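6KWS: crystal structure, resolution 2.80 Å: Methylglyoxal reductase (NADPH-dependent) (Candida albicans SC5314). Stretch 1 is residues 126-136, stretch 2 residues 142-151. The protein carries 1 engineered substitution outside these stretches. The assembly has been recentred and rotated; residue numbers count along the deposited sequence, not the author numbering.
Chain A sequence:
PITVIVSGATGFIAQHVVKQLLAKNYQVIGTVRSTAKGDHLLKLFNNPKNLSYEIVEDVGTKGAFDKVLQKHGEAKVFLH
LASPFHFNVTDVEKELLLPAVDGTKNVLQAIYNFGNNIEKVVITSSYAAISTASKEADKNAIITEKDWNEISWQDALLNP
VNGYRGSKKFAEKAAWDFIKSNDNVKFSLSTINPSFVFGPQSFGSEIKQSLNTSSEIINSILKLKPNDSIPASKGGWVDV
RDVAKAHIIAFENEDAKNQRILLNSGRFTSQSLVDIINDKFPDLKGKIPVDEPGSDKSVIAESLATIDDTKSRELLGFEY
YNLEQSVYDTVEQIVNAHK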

# COMPACT_ATOMS: atom_id res chain seq x y z
N SER A 126 -5.64 4.00 0.50
CA SER A 126 -5.24 4.13 -0.88
C SER A 126 -5.60 5.52 -1.37
O SER A 126 -6.60 6.10 -0.95
CB SER A 126 -5.90 3.08 -1.78
OG SER A 126 -5.82 3.46 -3.15
N TYR A 127 -4.76 6.04 -2.28
CA TYR A 127 -5.13 7.24 -3.02
C TYR A 127 -6.52 7.09 -3.63
O TYR A 127 -7.24 8.08 -3.82
CB TYR A 127 -4.07 7.50 -4.11
CG TYR A 127 -4.32 8.72 -4.96
CD1 TYR A 127 -4.42 9.99 -4.39
CD2 TYR A 127 -4.44 8.61 -6.34
CE1 TYR A 127 -4.65 11.11 -5.16
CE2 TYR A 127 -4.66 9.74 -7.14
CZ TYR A 127 -4.76 10.98 -6.54
OH TYR A 127 -4.98 12.09 -7.32
N ALA A 128 -6.92 5.86 -3.95
CA ALA A 128 -8.24 5.63 -4.51
C ALA A 128 -9.35 6.08 -3.57
O ALA A 128 -10.47 6.32 -4.03
CB ALA A 128 -8.43 4.16 -4.85
N ALA A 129 -9.10 6.16 -2.26
CA ALA A 129 -10.12 6.69 -1.37
C ALA A 129 -10.10 8.21 -1.33
O ALA A 129 -11.03 8.82 -0.78
CB ALA A 129 -9.94 6.14 0.05
N ILE A 130 -9.09 8.83 -1.92
CA ILE A 130 -8.99 10.28 -1.94
C ILE A 130 -9.57 10.89 -3.21
O ILE A 130 -10.22 11.93 -3.16
CB ILE A 130 -7.52 10.70 -1.74
CG1 ILE A 130 -7.02 10.25 -0.36
CG2 ILE A 130 -7.42 12.19 -1.87
CD1 ILE A 130 -5.69 10.88 0.06
N SER A 131 -9.35 10.28 -4.38
CA SER A 131 -9.56 10.98 -5.64
C SER A 131 -10.78 10.44 -6.39
O SER A 131 -10.85 9.25 -6.71
CB SER A 131 -8.30 10.91 -6.51
OG SER A 131 -8.06 9.60 -6.95
N THR A 132 -11.72 11.34 -6.68
CA THR A 132 -12.82 11.05 -7.59
C THR A 132 -12.29 11.03 -9.03
O THR A 132 -11.52 11.91 -9.42
CB THR A 132 -13.90 12.12 -7.41
OG1 THR A 132 -14.23 12.25 -6.02
CG2 THR A 132 -15.14 11.76 -8.17
N ALA A 133 -12.71 10.02 -9.81
CA ALA A 133 -12.19 9.88 -11.17
C ALA A 133 -12.29 11.18 -11.96
O ALA A 133 -11.34 11.59 -12.64
CB ALA A 133 -12.91 8.75 -11.90
N SER A 134 -13.44 11.87 -11.88
CA SER A 134 -13.61 13.09 -12.66
C SER A 134 -12.63 14.18 -12.22
O SER A 134 -12.18 14.98 -13.05
CB SER A 134 -15.04 13.61 -12.55
OG SER A 134 -15.19 14.34 -11.34
N LYS A 135 -12.28 14.21 -10.94
CA LYS A 135 -11.31 15.20 -10.47
C LYS A 135 -9.89 14.85 -10.89
O LYS A 135 -9.14 15.73 -11.33
CB LYS A 135 -11.40 15.35 -8.95
CG LYS A 135 -11.49 16.77 -8.54
CD LYS A 135 -10.48 17.13 -7.49
CE LYS A 135 -11.22 17.52 -6.23
NZ LYS A 135 -10.92 18.91 -5.82
N GLU A 136 -9.50 13.57 -10.75
CA GLU A 136 -8.14 13.15 -11.10
C GLU A 136 -7.82 13.45 -12.56
O GLU A 136 -6.66 13.71 -12.91
CB GLU A 136 -7.98 11.65 -10.80
CG GLU A 136 -6.75 11.00 -11.41
CD GLU A 136 -5.53 11.08 -10.50
OE1 GLU A 136 -4.60 10.24 -10.62
OE2 GLU A 136 -5.50 11.99 -9.64
N ILE A 142 -6.81 20.54 -7.89
CA ILE A 142 -5.86 20.22 -6.82
C ILE A 142 -6.48 19.17 -5.90
O ILE A 142 -7.64 19.30 -5.52
CB ILE A 142 -5.48 21.46 -6.00
CG1 ILE A 142 -4.79 22.49 -6.87
CG2 ILE A 142 -4.57 21.05 -4.88
CD1 ILE A 142 -4.39 23.73 -6.09
N ILE A 143 -5.70 18.15 -5.54
CA ILE A 143 -6.19 17.07 -4.69
C ILE A 143 -5.31 16.94 -3.45
O ILE A 143 -4.08 16.81 -3.57
CB ILE A 143 -6.24 15.73 -5.43
CG1 ILE A 143 -7.17 15.83 -6.63
CG2 ILE A 143 -6.71 14.65 -4.47
CD1 ILE A 143 -7.36 14.51 -7.37
N THR A 144 -5.95 16.95 -2.27
CA THR A 144 -5.30 16.97 -0.96
C THR A 144 -5.88 15.87 -0.07
O THR A 144 -6.81 15.15 -0.44
CB THR A 144 -5.48 18.32 -0.25
OG1 THR A 144 -6.85 18.45 0.17
CG2 THR A 144 -5.09 19.49 -1.18
N GLU A 145 -5.34 15.77 1.15
CA GLU A 145 -5.79 14.77 2.10
C GLU A 145 -7.26 14.94 2.49
O GLU A 145 -7.87 13.99 3.01
CB GLU A 145 -4.91 14.83 3.35
CG GLU A 145 -3.41 14.62 3.09
CD GLU A 145 -2.64 15.90 2.71
OE1 GLU A 145 -1.38 15.83 2.62
OE2 GLU A 145 -3.28 16.96 2.51
N LYS A 146 -7.86 16.11 2.25
CA LYS A 146 -9.26 16.29 2.61
C LYS A 146 -10.22 15.77 1.56
O LYS A 146 -11.38 15.52 1.88
CB LYS A 146 -9.57 17.77 2.84
CG LYS A 146 -8.44 18.48 3.53
CD LYS A 146 -8.89 19.24 4.73
CE LYS A 146 -7.73 20.06 5.25
NZ LYS A 146 -8.08 20.87 6.44
N ASP A 147 -9.76 15.61 0.32
CA ASP A 147 -10.62 15.10 -0.75
C ASP A 147 -10.98 13.64 -0.52
O ASP A 147 -10.15 12.84 -0.08
CB ASP A 147 -9.93 15.28 -2.10
CG ASP A 147 -9.92 16.73 -2.57
OD1 ASP A 147 -8.99 17.49 -2.20
OD2 ASP A 147 -10.87 17.10 -3.29
N TRP A 148 -12.22 13.29 -0.83
CA TRP A 148 -12.69 11.91 -0.76
C TRP A 148 -13.17 11.46 -2.13
O TRP A 148 -13.75 12.25 -2.89
CB TRP A 148 -13.83 11.76 0.26
CG TRP A 148 -13.34 11.55 1.63
CD1 TRP A 148 -12.96 12.51 2.53
CD2 TRP A 148 -13.14 10.29 2.27
NE1 TRP A 148 -12.54 11.92 3.70
CE2 TRP A 148 -12.64 10.56 3.57
CE3 TRP A 148 -13.33 8.96 1.88
CZ2 TRP A 148 -12.34 9.54 4.48
CZ3 TRP A 148 -13.03 7.95 2.78
CH2 TRP A 148 -12.54 8.25 4.07
N ASN A 149 -12.92 10.20 -2.46
CA ASN A 149 -13.51 9.62 -3.66
C ASN A 149 -15.02 9.67 -3.51
O ASN A 149 -15.59 9.03 -2.61
CB ASN A 149 -12.99 8.19 -3.91
CG ASN A 149 -13.49 7.59 -5.24
OD1 ASN A 149 -14.35 8.15 -5.92
ND2 ASN A 149 -12.95 6.42 -5.59
N GLU A 150 -15.70 10.45 -4.35
CA GLU A 150 -17.13 10.60 -4.13
C GLU A 150 -17.96 9.54 -4.86
O GLU A 150 -19.17 9.70 -4.97
CB GLU A 150 -17.58 12.03 -4.49
CG GLU A 150 -17.09 13.07 -3.46
CD GLU A 150 -17.77 12.94 -2.07
OE1 GLU A 150 -18.88 13.52 -1.86
OE2 GLU A 150 -17.20 12.21 -1.22
N ILE A 151 -17.34 8.43 -5.27
CA ILE A 151 -18.09 7.40 -5.98
C ILE A 151 -19.18 6.85 -5.07
O ILE A 151 -18.98 6.66 -3.86
CB ILE A 151 -17.15 6.30 -6.49
CG1 ILE A 151 -17.95 5.23 -7.27
CG2 ILE A 151 -16.38 5.66 -5.34
CD1 ILE A 151 -17.08 4.19 -8.04
O HOH W 1 -14.47 8.03 -8.57

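Asn149 ties itself to stretch 1 with both its backbone and its side chain. Its backbone N donates to Ala129 O at 2.9 Å, nearly straight at 171°. Its side-chain ND2 donates to Ala128 O, also at 2.9 Å. Two successive carbonyls of stretch 1 are thus bound by one residue. The other polar side-chain atom, Asn149 OD1, accepts from a water at 2.7 Å, and that water accepts from Ala133 N at 2.9 Å. Through this water the amide is linked to the start of the 133-136 helix.

The backbones come closest at Ile130 and Trp148, whose CA atoms lie 4.2 Å apart, and at Thr132 and Asn149, also 4.2 Å. A single backbone-to-backbone hydrogen bond, the one from Asn149 N to Ala129 O, crosses between them. Ile130 O lies 3.3 Å from Asn149 N, but the angle is too poor for a bond. CA-H...O contacts add to the fit: Trp148 CA to Ala129 O at 3.5 Å and Ile130 CA to Asp147 O at 3.4 Å.

Thr132 sits just before the helix, at the N-cap position, yet its side chain makes no capping bond. Its OG1 accepts a hydrogen bond from Glu150 N at 2.9 Å.

Ile143 is the apolar centre. Its CB points toward stretch 1, and its CG2 meets Ile130 CG2 at 3.6 Å. Its CD1 lies 3.4 Å from Tyr127 OH and 3.8 Å from Ser131 CB. The Tyr127 hydroxyl also donates to Glu136 OE2 within stretch 1, at a very short 2.4 Å.

At the helix, Lys135 reaches across. Its NZ forms a salt bridge with Asp147 OD2 at 3.1 Å and a weak hydrogen bond to Ile142 O at 3.3 Å. The other carboxylate oxygen, Asp147 OD1, accepts from Thr144 N at 3.1 Å within the type I turn 144-147. Asp147 thus links the turn to the helix.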